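Local coordinates for protein type III Pentaketide Synthase (PDB 3EUO) that builds pentaketides as a fungal type III polyketide synthase, probably through acyl transfers like those of the chalcone and stilbene synthases, at residues 10-15 and 202-207; 20-25 and 38-43; 34-39 and 186-191; 173-178 and 330-335. All blocks are in the same frame, centred on the assembly; numbering follows the deposited sequence.

Contact 1: residues 10-15 and 202-207; sequences VQYPPY and SDCASA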
loop_
_atom_site.group_PDB
_atom_site.type_symbol
_atom_site.label_atom_id
_atom_site.label_comp_id
_atom_site.label_asym_id
_atom_site.label_seq_id
_atom_site.Cartn_x
_atom_site.Cartn_y
_atom_site.Cartn_z
ATOM N N VAL A 10 -19.528 -0.241 9.940
ATOM C CA VAL A 10 -18.634 -1.037 10.765
ATOM C C VAL A 10 -19.194 -2.444 10.820
ATOM O O VAL A 10 -20.406 -2.635 10.950
ATOM C CB VAL A 10 -18.519 -0.456 12.197
ATOM C CG1 VAL A 10 -17.604 -1.319 13.077
ATOM C CG2 VAL A 10 -18.017 0.987 12.156
ATOM N N GLN A 11 -18.311 -3.432 10.702
ATOM C CA GLN A 11 -18.726 -4.819 10.850
ATOM C C GLN A 11 -17.699 -5.604 11.646
ATOM O O GLN A 11 -16.615 -5.928 11.150
ATOM C CB GLN A 11 -18.990 -5.480 9.490
ATOM C CG GLN A 11 -19.526 -6.907 9.590
ATOM C CD GLN A 11 -20.929 -6.977 10.177
ATOM O OE1 GLN A 11 -21.740 -6.068 10.001
ATOM N NE2 GLN A 11 -21.218 -8.067 10.876
ATOM N N TYR A 12 -18.048 -5.887 12.894
ATOM C CA TYR A 12 -17.267 -6.785 13.720
ATOM C C TYR A 12 -17.654 -8.222 13.380
ATOM O O TYR A 12 -18.783 -8.470 12.939
ATOM C CB TYR A 12 -17.507 -6.488 15.208
ATOM C CG TYR A 12 -16.793 -5.248 15.714
ATOM C CD1 TYR A 12 -15.427 -5.275 16.004
ATOM C CD2 TYR A 12 -17.486 -4.044 15.913
ATOM C CE1 TYR A 12 -14.760 -4.131 16.480
ATOM C CE2 TYR A 12 -16.831 -2.902 16.388
ATOM C CZ TYR A 12 -15.469 -2.949 16.664
ATOM O OH TYR A 12 -14.814 -1.818 17.129
ATOM N N PRO A 13 -16.721 -9.171 13.558
ATOM C CA PRO A 13 -17.024 -10.589 13.364
ATOM C C PRO A 13 -17.961 -11.139 14.452
ATOM O O PRO A 13 -18.283 -10.413 15.402
ATOM C CB PRO A 13 -15.647 -11.253 13.417
ATOM C CG PRO A 13 -14.803 -10.309 14.208
ATOM C CD PRO A 13 -15.309 -8.951 13.929
ATOM N N PRO A 14 -18.408 -12.404 14.305
ATOM C CA PRO A 14 -19.425 -13.006 15.182
ATOM C C PRO A 14 -19.030 -13.202 16.645
ATOM O O PRO A 14 -19.911 -13.216 17.510
ATOM C CB PRO A 14 -19.657 -14.386 14.552
ATOM C CG PRO A 14 -19.153 -14.276 13.154
ATOM C CD PRO A 14 -17.990 -13.345 13.251
ATOM N N TYR A 15 -17.737 -13.373 16.920
ATOM C CA TYR A 15 -17.291 -13.838 18.237
ATOM C C TYR A 15 -16.736 -12.720 19.116
ATOM O O TYR A 15 -16.138 -11.759 18.625
ATOM C CB TYR A 15 -16.276 -14.982 18.104
ATOM C CG TYR A 15 -16.803 -16.180 17.347
ATOM C CD1 TYR A 15 -17.390 -17.256 18.022
ATOM C CD2 TYR A 15 -16.728 -16.239 15.953
ATOM C CE1 TYR A 15 -17.877 -18.358 17.325
ATOM C CE2 TYR A 15 -17.217 -17.341 15.247
ATOM C CZ TYR A 15 -17.786 -18.394 15.943
ATOM O OH TYR A 15 -18.270 -19.484 15.246
ATOM N N SER A 202 -7.665 -7.225 18.203
ATOM C CA SER A 202 -8.928 -7.813 17.783
ATOM C C SER A 202 -9.173 -7.611 16.280
ATOM O O SER A 202 -8.363 -6.976 15.582
ATOM C CB SER A 202 -10.073 -7.195 18.599
ATOM O OG SER A 202 -10.134 -5.785 18.404
ATOM N N ASP A 203 -10.304 -8.132 15.802
ATOM C CA ASP A 203 -10.647 -8.175 14.381
ATOM C C ASP A 203 -11.840 -7.264 14.102
ATOM O O ASP A 203 -12.785 -7.213 14.895
ATOM C CB ASP A 203 -11.005 -9.604 13.943
ATOM C CG ASP A 203 -9.940 -10.625 14.316
ATOM O OD1 ASP A 203 -8.771 -10.235 14.519
ATOM O OD2 ASP A 203 -10.280 -11.824 14.407
ATOM N N CYS A 204 -11.792 -6.561 12.973
ATOM C CA CYS A 204 -12.853 -5.631 12.597
ATOM C C CYS A 204 -12.666 -5.140 11.176
ATOM O O CYS A 204 -11.551 -5.123 10.657
ATOM C CB CYS A 204 -12.855 -4.412 13.528
ATOM S SG CYS A 204 -14.244 -3.259 13.288
ATOM N N ALA A 205 -13.764 -4.721 10.555
ATOM C CA ALA A 205 -13.664 -3.921 9.336
ATOM C C ALA A 205 -14.527 -2.696 9.513
ATOM O O ALA A 205 -15.586 -2.760 10.128
ATOM C CB ALA A 205 -14.094 -4.711 8.115
ATOM N N SER A 206 -14.061 -1.571 8.984
ATOM C CA SER A 206 -14.817 -0.336 9.068
ATOM C C SER A 206 -14.557 0.487 7.826
ATOM O O SER A 206 -13.494 0.385 7.219
ATOM C CB SER A 206 -14.431 0.452 10.311
ATOM O OG SER A 206 -13.052 0.753 10.306
ATOM N N ALA A 207 -15.539 1.299 7.447
ATOM C CA ALA A 207 -15.441 2.082 6.222
ATOM C C ALA A 207 -16.143 3.417 6.361
ATOM O O ALA A 207 -17.084 3.555 7.145
ATOM C CB ALA A 207 -16.021 1.297 5.046
#
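The Tyr-12 ring lies with one face over the thiol of Cys-204, the two side chains meeting as a sulfur-aromatic contact. Cys-204 SG sits 3.6 Å from the centroid of the Tyr-12 ring, only 20° off the normal and displaced toward the rim, where Tyr-12 CE1 comes to 3.3 Å from it. SG is anti to its own backbone N, while the tyrosine CG is anti to its carbonyl carbon, which turns the ring back across the neighbouring strand. Tyr-12 OH is hydrogen-bonded to Ser-337, and His-327 stacks on the ring. Near the plane of the ring, its edge meets Asp-203 O, a buried carbonyl without a polar partner that is covered by Pro-13 CD at 3.2 Å. Val-10 CG1 touches the same sulfur, 3.9 Å from Cys-204 SG. Behind these side chains the backbones pair antiparallel: Gln-11 N donates to Ala-205 O at 2.9 Å, almost perfectly straight (178°), and Ala-205 N returns a bond to Gln-11 O, coming from above that carbonyl plane. An alanine in place of Tyr-12 would probably leave the thiol without its aromatic cover and lose the link to Ser-337. Strands 4-11 and 204-211 are thus adjacent antiparallel members of the large mixed sheet of this thiolase-like fold.

Contact 2: residues 20-25 and 38-43; sequences DAIDIL and KVLAIN
The carboxamide of Asn-43 presents one flat face to the tip of Ile-22. Ile-22 CD1 stands squarely over that face, 3.4 Å from Asn-43 CG and at similar distances from both amide heteroatoms, while Ile-22 CG1 lies 3.4 Å from Asn-43 ND2. The two side chains reach toward each other tip to tip. Asn-43 extends with CG anti to its backbone N, and Ile-22 holds CG1 in the crowded position between backbone N and carbonyl carbon (chi1 66°), from which a nearly extended second torsion carries CD1 outward to the amide.

The other flat group, the carboxylate of Asp-23, meets Leu-40 with one oxygen: Asp-23 OD1 is 3.3 Å from Leu-40 CD2, the side chains sliding past each other in opposite directions. The same methyl closes the apolar part of the contact, Leu-40 CD2 lying 3.8 Å from Ile-22 CD1.

No direct hydrogen bond joins residues 20-25 to 38-43; a water bridges them instead. It donates to Asp-23 OD1 and to Leu-40 O, both at 2.7 Å, and accepts an N-H from Asn-43 ND2 at 3.0 Å, so it has three partners drawn from both segments. Asp-23 OD2 forms a salt bridge with Arg-44, which would be expected to keep the carboxylate ionised.

Helices 20-29 and 34-42 are successive in the chain and joined by a short connection. Beneath their apolar side, Ile-22 rests on Val-181 of helix 181-191 and on Ile-198 of helix 197-200, and Asn-43 touches Ala-199 of that second helix.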
loop_
_atom_site.group_PDB
_atom_site.type_symbol
_atom_site.label_atom_id
_atom_site.label_comp_id
_atom_site.label_asym_id
_atom_site.label_seq_id
_atom_site.Cartn_x
_atom_site.Cartn_y
_atom_site.Cartn_z
ATOM N N ASP A 20 -10.212 -15.095 29.179
ATOM C CA ASP A 20 -9.958 -16.534 29.326
ATOM C C ASP A 20 -9.614 -17.250 28.013
ATOM O O ASP A 20 -9.070 -18.350 28.044
ATOM C CB ASP A 20 -11.109 -17.250 30.054
ATOM C CG ASP A 20 -12.398 -17.306 29.237
ATOM O OD1 ASP A 20 -12.726 -16.325 28.533
ATOM O OD2 ASP A 20 -13.104 -18.338 29.321
ATOM N N ALA A 21 -9.919 -16.626 26.875
ATOM C CA ALA A 21 -9.635 -17.222 25.565
ATOM C C ALA A 21 -8.147 -17.548 25.390
ATOM O O ALA A 21 -7.785 -18.671 25.022
ATOM C CB ALA A 21 -10.111 -16.302 24.437
ATOM N N ILE A 22 -7.282 -16.571 25.656
ATOM C CA ILE A 22 -5.849 -16.819 25.511
ATOM C C ILE A 22 -5.312 -17.718 26.631
ATOM O O ILE A 22 -4.333 -18.430 26.418
ATOM C CB ILE A 22 -4.990 -15.535 25.330
ATOM C CG1 ILE A 22 -5.004 -14.664 26.586
ATOM C CG2 ILE A 22 -5.423 -14.746 24.077
ATOM C CD1 ILE A 22 -3.888 -13.614 26.585
ATOM N N ASP A 23 -5.961 -17.696 27.801
ATOM C CA ASP A 23 -5.672 -18.670 28.871
ATOM C C ASP A 23 -5.863 -20.092 28.338
ATOM O O ASP A 23 -4.985 -20.948 28.495
ATOM C CB ASP A 23 -6.576 -18.456 30.090
ATOM C CG ASP A 23 -6.208 -17.217 30.900
ATOM O OD1 ASP A 23 -5.177 -16.579 30.600
ATOM O OD2 ASP A 23 -6.958 -16.885 31.843
ATOM N N ILE A 24 -7.005 -20.323 27.692
ATOM C CA ILE A 24 -7.330 -21.630 27.120
ATOM C C ILE A 24 -6.279 -22.088 26.108
ATOM O O ILE A 24 -5.771 -23.217 26.186
ATOM C CB ILE A 24 -8.741 -21.639 26.446
ATOM C CG1 ILE A 24 -9.854 -21.296 27.454
ATOM C CG2 ILE A 24 -9.001 -22.963 25.748
ATOM C CD1 ILE A 24 -9.914 -22.195 28.667
ATOM N N LEU A 25 -5.943 -21.212 25.167
ATOM C CA LEU A 25 -5.018 -21.573 24.103
ATOM C C LEU A 25 -3.600 -21.704 24.608
ATOM O O LEU A 25 -2.852 -22.553 24.139
ATOM C CB LEU A 25 -5.073 -20.552 22.962
ATOM C CG LEU A 25 -6.309 -20.686 22.077
ATOM C CD1 LEU A 25 -6.468 -19.414 21.228
ATOM C CD2 LEU A 25 -6.228 -21.949 21.198
ATOM N N LYS A 38 3.585 -13.846 32.980
ATOM C CA LYS A 38 3.542 -12.377 32.902
ATOM C C LYS A 38 2.524 -11.884 31.868
ATOM O O LYS A 38 1.709 -11.017 32.169
ATOM C CB LYS A 38 4.923 -11.762 32.606
ATOM C CG LYS A 38 6.077 -12.140 33.550
ATOM C CD LYS A 38 5.700 -12.123 35.022
ATOM C CE LYS A 38 6.697 -12.954 35.851
ATOM N NZ LYS A 38 6.439 -14.435 35.785
ATOM N N VAL A 39 2.568 -12.434 30.655
ATOM C CA VAL A 39 1.594 -12.059 29.617
ATOM C C VAL A 39 0.157 -12.359 30.057
ATOM O O VAL A 39 -0.713 -11.507 29.919
ATOM C CB VAL A 39 1.911 -12.727 28.257
ATOM C CG1 VAL A 39 0.798 -12.489 27.238
ATOM C CG2 VAL A 39 3.243 -12.228 27.724
ATOM N N LEU A 40 -0.089 -13.553 30.598
ATOM C CA LEU A 40 -1.446 -13.912 31.049
ATOM C C LEU A 40 -1.938 -13.019 32.204
ATOM O O LEU A 40 -3.136 -12.770 32.336
ATOM C CB LEU A 40 -1.547 -15.409 31.393
ATOM C CG LEU A 40 -1.373 -16.401 30.224
ATOM C CD1 LEU A 40 -1.597 -17.847 30.691
ATOM C CD2 LEU A 40 -2.293 -16.079 29.048
ATOM N N ALA A 41 -1.006 -12.531 33.018
ATOM C CA ALA A 41 -1.306 -11.554 34.069
ATOM C C ALA A 41 -1.648 -10.193 33.469
ATOM O O ALA A 41 -2.654 -9.581 33.841
ATOM C CB ALA A 41 -0.121 -11.425 35.024
ATOM N N ILE A 42 -0.811 -9.730 32.541
ATOM C CA ILE A 42 -0.999 -8.430 31.875
ATOM C C ILE A 42 -2.322 -8.372 31.107
ATOM O O ILE A 42 -2.989 -7.330 31.074
ATOM C CB ILE A 42 0.207 -8.084 30.963
ATOM C CG1 ILE A 42 1.425 -7.742 31.822
ATOM C CG2 ILE A 42 -0.110 -6.917 30.024
ATOM C CD1 ILE A 42 2.758 -7.869 31.090
ATOM N N ASN A 43 -2.696 -9.506 30.524
ATOM C CA ASN A 43 -3.978 -9.697 29.856
ATOM C C ASN A 43 -5.170 -9.230 30.683
ATOM O O ASN A 43 -6.196 -8.829 30.131
ATOM C CB ASN A 43 -4.156 -11.173 29.496
ATOM C CG ASN A 43 -5.412 -11.434 28.687
ATOM O OD1 ASN A 43 -5.734 -10.697 27.763
ATOM N ND2 ASN A 43 -6.119 -12.506 29.026
HETATM O O HOH W 1 -5.347 -14.016 31.455
#

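Contact 3: residues 34-39 and 186-191; sequences PAMKKV and ESIDAL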
loop_
_atom_site.group_PDB
_atom_site.type_symbol
_atom_site.label_atom_id
_atom_site.label_comp_id
_atom_site.label_asym_id
_atom_site.label_seq_id
_atom_site.Cartn_x
_atom_site.Cartn_y
_atom_site.Cartn_z
ATOM N N PRO A 34 7.794 -18.324 33.048
ATOM C CA PRO A 34 7.774 -16.966 33.599
ATOM C C PRO A 34 7.217 -15.907 32.645
ATOM O O PRO A 34 6.362 -15.095 33.054
ATOM C CB PRO A 34 9.250 -16.698 33.929
ATOM C CG PRO A 34 9.802 -18.066 34.203
ATOM C CD PRO A 34 9.128 -18.945 33.191
ATOM N N ALA A 35 7.657 -15.927 31.387
ATOM C CA ALA A 35 7.163 -14.955 30.416
ATOM C C ALA A 35 5.678 -15.154 30.124
ATOM O O ALA A 35 4.929 -14.175 30.038
ATOM C CB ALA A 35 7.977 -14.991 29.136
ATOM N N MET A 36 5.248 -16.415 29.996
ATOM C CA MET A 36 3.839 -16.695 29.717
ATOM C C MET A 36 2.969 -16.244 30.878
ATOM O O MET A 36 1.934 -15.620 30.655
ATOM C CB MET A 36 3.598 -18.178 29.399
ATOM C CG MET A 36 2.192 -18.461 28.831
ATOM S SD MET A 36 1.812 -17.702 27.215
ATOM C CE MET A 36 2.898 -18.672 26.145
ATOM N N LYS A 37 3.375 -16.566 32.111
ATOM C CA LYS A 37 2.654 -16.088 33.295
ATOM C C LYS A 37 2.509 -14.561 33.316
ATOM O O LYS A 37 1.420 -14.048 33.603
ATOM C CB LYS A 37 3.300 -16.597 34.591
ATOM C CG LYS A 37 2.912 -18.041 34.944
ATOM C CD LYS A 37 3.701 -18.585 36.152
ATOM C CE LYS A 37 3.550 -17.687 37.382
ATOM N NZ LYS A 37 4.502 -18.039 38.483
ATOM N N LYS A 38 3.585 -13.846 32.980
ATOM C CA LYS A 38 3.542 -12.377 32.902
ATOM C C LYS A 38 2.524 -11.884 31.868
ATOM O O LYS A 38 1.709 -11.017 32.169
ATOM C CB LYS A 38 4.923 -11.762 32.606
ATOM C CG LYS A 38 6.077 -12.140 33.550
ATOM C CD LYS A 38 5.700 -12.123 35.022
ATOM C CE LYS A 38 6.697 -12.954 35.851
ATOM N NZ LYS A 38 6.439 -14.435 35.785
ATOM N N VAL A 39 2.568 -12.434 30.655
ATOM C CA VAL A 39 1.594 -12.059 29.617
ATOM C C VAL A 39 0.157 -12.359 30.057
ATOM O O VAL A 39 -0.713 -11.507 29.919
ATOM C CB VAL A 39 1.911 -12.727 28.257
ATOM C CG1 VAL A 39 0.798 -12.489 27.238
ATOM C CG2 VAL A 39 3.243 -12.228 27.724
ATOM N N GLU A 186 3.926 -18.752 20.670
ATOM C CA GLU A 186 5.172 -19.461 20.392
ATOM C C GLU A 186 6.381 -18.593 20.718
ATOM O O GLU A 186 7.349 -19.061 21.318
ATOM C CB GLU A 186 5.227 -19.917 18.936
ATOM C CG GLU A 186 6.555 -20.573 18.602
ATOM C CD GLU A 186 6.535 -21.374 17.329
ATOM O OE1 GLU A 186 7.406 -21.117 16.472
ATOM O OE2 GLU A 186 5.670 -22.265 17.185
ATOM N N SER A 187 6.337 -17.329 20.309
ATOM C CA SER A 187 7.424 -16.401 20.624
ATOM C C SER A 187 7.547 -16.138 22.125
ATOM O O SER A 187 8.656 -16.083 22.655
ATOM C CB SER A 187 7.257 -15.085 19.865
ATOM O OG SER A 187 7.481 -15.280 18.484
ATOM N N ILE A 188 6.413 -15.977 22.811
ATOM C CA ILE A 188 6.437 -15.778 24.269
ATOM C C ILE A 188 7.161 -16.941 24.944
ATOM O O ILE A 188 8.095 -16.744 25.739
ATOM C CB ILE A 188 5.015 -15.615 24.875
ATOM C CG1 ILE A 188 4.345 -14.357 24.327
ATOM C CG2 ILE A 188 5.078 -15.547 26.423
ATOM C CD1 ILE A 188 2.832 -14.371 24.435
ATOM N N ASP A 189 6.737 -18.153 24.610
ATOM C CA ASP A 189 7.322 -19.356 25.177
ATOM C C ASP A 189 8.814 -19.475 24.828
ATOM O O ASP A 189 9.657 -19.587 25.719
ATOM C CB ASP A 189 6.552 -20.582 24.681
ATOM C CG ASP A 189 7.144 -21.883 25.175
ATOM O OD1 ASP A 189 6.903 -22.229 26.349
ATOM O OD2 ASP A 189 7.851 -22.557 24.382
ATOM N N ALA A 190 9.134 -19.414 23.536
ATOM C CA ALA A 190 10.501 -19.685 23.059
ATOM C C ALA A 190 11.522 -18.606 23.431
ATOM O O ALA A 190 12.668 -18.918 23.770
ATOM C CB ALA A 190 10.498 -19.910 21.546
ATOM N N LEU A 191 11.110 -17.346 23.360
ATOM C CA LEU A 191 12.029 -16.235 23.579
ATOM C C LEU A 191 11.990 -15.738 25.012
ATOM O O LEU A 191 12.846 -14.946 25.421
ATOM C CB LEU A 191 11.721 -15.084 22.622
ATOM C CG LEU A 191 11.717 -15.424 21.132
ATOM C CD1 LEU A 191 11.250 -14.232 20.334
ATOM C CD2 LEU A 191 13.090 -15.900 20.652
#
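From its CB outward, Ile-188 is in contact with helix 34-42 at each step. CB itself faces the terminal methyl of Met-36, with Ile-188 CB 3.9 Å from Met-36 CE. The branch methyl CG2, anti to the backbone N, pushes against the opposing main chain: Ile-188 CG2 is 3.7 Å from Met-36 N and equally close to its CA. It also meets two side chains, Ala-35 CB at 4.0 Å and Met-36 CE at 3.8 Å from Ile-188 CG2. The other branch begins with CG1 anti to the carbonyl carbon (chi1 -64°) and brushes Val-39 CG2. A nearly extended second torsion then brings the tip against both valine methyls, Ile-188 CD1 being 3.9 Å from Val-39 CG1 and just as far from Val-39 CG2. Isoleucine and valine therefore meet tip to tip, whereas Met-36 crosses Ile-188 at about a right angle, its chain bent at chi2 and chi3 so that SD and CE come against Ile-188 CG2.

The short helical segments run roughly antiparallel, 140° between their directions, with axes 8.5 Å apart at closest approach. Ile-198 of helix 197-200 touches both Ile-188 and Val-39, extending the apolar cluster. An alanine in place of Ile-188 removes both outer branches and would probably loosen the grip on Met-36 and Val-39.

With no hydrogen bond crossing between the segments, their attraction rests on shape, dispersion and the exclusion of water; a nearby polar tie, from Ala-35 N to Gln-192 OE1, is made to a residue beyond the two segments.

Contact 4: residues 173-178 and 330-335; sequences ALEVST and SSSATI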
loop_
_atom_site.group_PDB
_atom_site.type_symbol
_atom_site.label_atom_id
_atom_site.label_comp_id
_atom_site.label_asym_id
_atom_site.label_seq_id
_atom_site.Cartn_x
_atom_site.Cartn_y
_atom_site.Cartn_z
ATOM N N ALA A 173 -10.829 -0.034 6.116
ATOM C CA ALA A 173 -9.819 -0.729 6.923
ATOM C C ALA A 173 -10.329 -2.100 7.325
ATOM O O ALA A 173 -11.474 -2.244 7.770
ATOM C CB ALA A 173 -9.462 0.081 8.151
ATOM N N LEU A 174 -9.487 -3.111 7.146
ATOM C CA LEU A 174 -9.811 -4.458 7.590
ATOM C C LEU A 174 -8.595 -5.054 8.279
ATOM O O LEU A 174 -7.493 -5.053 7.723
ATOM C CB LEU A 174 -10.248 -5.320 6.398
ATOM C CG LEU A 174 -10.314 -6.845 6.563
ATOM C CD1 LEU A 174 -11.370 -7.278 7.590
ATOM C CD2 LEU A 174 -10.583 -7.502 5.216
ATOM N N GLU A 175 -8.799 -5.574 9.487
ATOM C CA GLU A 175 -7.718 -6.233 10.216
ATOM C C GLU A 175 -8.226 -7.525 10.825
ATOM O O GLU A 175 -9.310 -7.556 11.408
ATOM C CB GLU A 175 -7.127 -5.332 11.313
ATOM C CG GLU A 175 -6.631 -3.959 10.831
ATOM C CD GLU A 175 -5.336 -3.996 10.023
ATOM O OE1 GLU A 175 -4.792 -5.089 9.732
ATOM O OE2 GLU A 175 -4.854 -2.898 9.668
ATOM N N VAL A 176 -7.463 -8.591 10.623
ATOM C CA VAL A 176 -7.701 -9.870 11.294
ATOM C C VAL A 176 -6.408 -10.219 12.029
ATOM O O VAL A 176 -5.459 -10.741 11.434
ATOM C CB VAL A 176 -8.088 -10.998 10.307
ATOM C CG1 VAL A 176 -8.322 -12.317 11.060
ATOM C CG2 VAL A 176 -9.339 -10.615 9.503
ATOM N N SER A 177 -6.370 -9.901 13.316
ATOM C CA SER A 177 -5.170 -10.083 14.123
ATOM C C SER A 177 -5.236 -11.314 15.026
ATOM O O SER A 177 -4.198 -11.859 15.407
ATOM C CB SER A 177 -4.950 -8.850 14.994
ATOM O OG SER A 177 -6.034 -8.691 15.891
ATOM N N THR A 178 -6.446 -11.738 15.387
ATOM C CA THR A 178 -6.600 -12.779 16.423
ATOM C C THR A 178 -6.073 -14.139 15.998
ATOM O O THR A 178 -5.716 -14.963 16.846
ATOM C CB THR A 178 -8.059 -12.946 16.910
ATOM O OG1 THR A 178 -8.885 -13.353 15.816
ATOM C CG2 THR A 178 -8.580 -11.653 17.527
ATOM N N SER A 330 -8.574 -2.953 17.319
ATOM C CA SER A 330 -8.705 -3.586 16.000
ATOM C C SER A 330 -7.778 -2.938 14.970
ATOM O O SER A 330 -8.098 -2.896 13.780
ATOM C CB SER A 330 -10.163 -3.539 15.512
ATOM O OG SER A 330 -11.038 -4.147 16.448
ATOM N N SER A 331 -6.627 -2.451 15.445
ATOM C CA SER A 331 -5.623 -1.792 14.605
ATOM C C SER A 331 -6.265 -0.697 13.729
ATOM O O SER A 331 -7.049 0.108 14.240
ATOM C CB SER A 331 -4.828 -2.836 13.808
ATOM O OG SER A 331 -3.824 -2.237 13.011
ATOM N N SER A 332 -5.978 -0.676 12.428
ATOM C CA SER A 332 -6.439 0.415 11.557
ATOM C C SER A 332 -7.964 0.567 11.458
ATOM O O SER A 332 -8.454 1.634 11.084
ATOM C CB SER A 332 -5.860 0.263 10.144
ATOM O OG SER A 332 -6.461 -0.833 9.473
ATOM N N ALA A 333 -8.698 -0.500 11.782
ATOM C CA ALA A 333 -10.166 -0.500 11.661
ATOM C C ALA A 333 -10.881 0.189 12.829
ATOM O O ALA A 333 -12.076 0.488 12.742
ATOM C CB ALA A 333 -10.685 -1.932 11.485
ATOM N N THR A 334 -10.158 0.453 13.914
ATOM C CA THR A 334 -10.806 0.940 15.130
ATOM C C THR A 334 -11.284 2.383 15.018
ATOM O O THR A 334 -12.344 2.726 15.551
ATOM C CB THR A 334 -9.898 0.823 16.370
ATOM O OG1 THR A 334 -9.270 -0.462 16.386
ATOM C CG2 THR A 334 -10.718 0.990 17.648
ATOM N N ILE A 335 -10.507 3.224 14.343
ATOM C CA ILE A 335 -10.813 4.655 14.336
ATOM C C ILE A 335 -12.160 4.971 13.688
ATOM O O ILE A 335 -12.904 5.805 14.212
ATOM C CB ILE A 335 -9.655 5.553 13.789
ATOM C CG1 ILE A 335 -9.918 7.041 14.079
ATOM C CG2 ILE A 335 -9.428 5.334 12.295
ATOM C CD1 ILE A 335 -10.175 7.368 15.550
#
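Packing is tightest where Ser-332 meets the strand ending at Glu-175. Its hydroxyl donates to the carboxylate: Ser-332 OG lies 2.6 Å from Glu-175 OE2, and this carboxylate oxygen accepts with its anti lone pair, the one turned away from the other oxygen. The serine OG occupies the crowded position between backbone N and carbonyl carbon (chi1 71°), which also lays it against the neighbouring alanine, with Ala-173 CB 3.4 Å from Ser-332 OG. Beside it the small residues allow close approach of the backbones, Ala-173 CB coming to 3.6 Å from Ala-333 CA. Glu-175 reaches its partner by a bend at chi2, and its second oxygen, OE1, is held by Thr-110, Cys-111 and Thr-112; with both oxygens engaged, the buried carboxylate is fixed in rotation and its charge is probably stabilised.

The contact joins the two halves of the thiolase-like fold: strand 168-175 belongs to the N-terminal chalcone synthase-type family region, and the turn leading into helix 334-342 to the C-terminal one.

Toward Ser-330 and Ser-331 the fit slackens, although this side too is buried rather than open to solvent. Glu-175 CG only packs on a carbonyl, 3.5 Å from Ser-330 O, and Ser-331 OG stays 3.6 Å from Glu-175 OE2 without a hydrogen bond. The turn is also braced from within, Thr-334 OG1 donating to Ser-331 O at 3.1 Å alongside the backbone N-H of Thr-334.

From the N terminus, strand 4-11 opens contact 1, which closes only at strand 204-211, almost two hundred residues later. Nested in that long loop, contact 2 closes a short one between helices 20-29 and 34-42. Contact 3 starts on the same second helix, sharing Lys-38 and Val-39, and joins it to helix 181-191, so that it too is nested within contact 1. Contact 4 opens on strand 168-175 and closes at 330-335, crossing contacts 1 and 3 but following contact 2 in series. Contacts 1 and 4 touch, through Thr-178 with Asp-203 and Ala-333 with Ser-206, at neighbouring sheet strands; contacts 2 and 3 tie together a peripheral helical group.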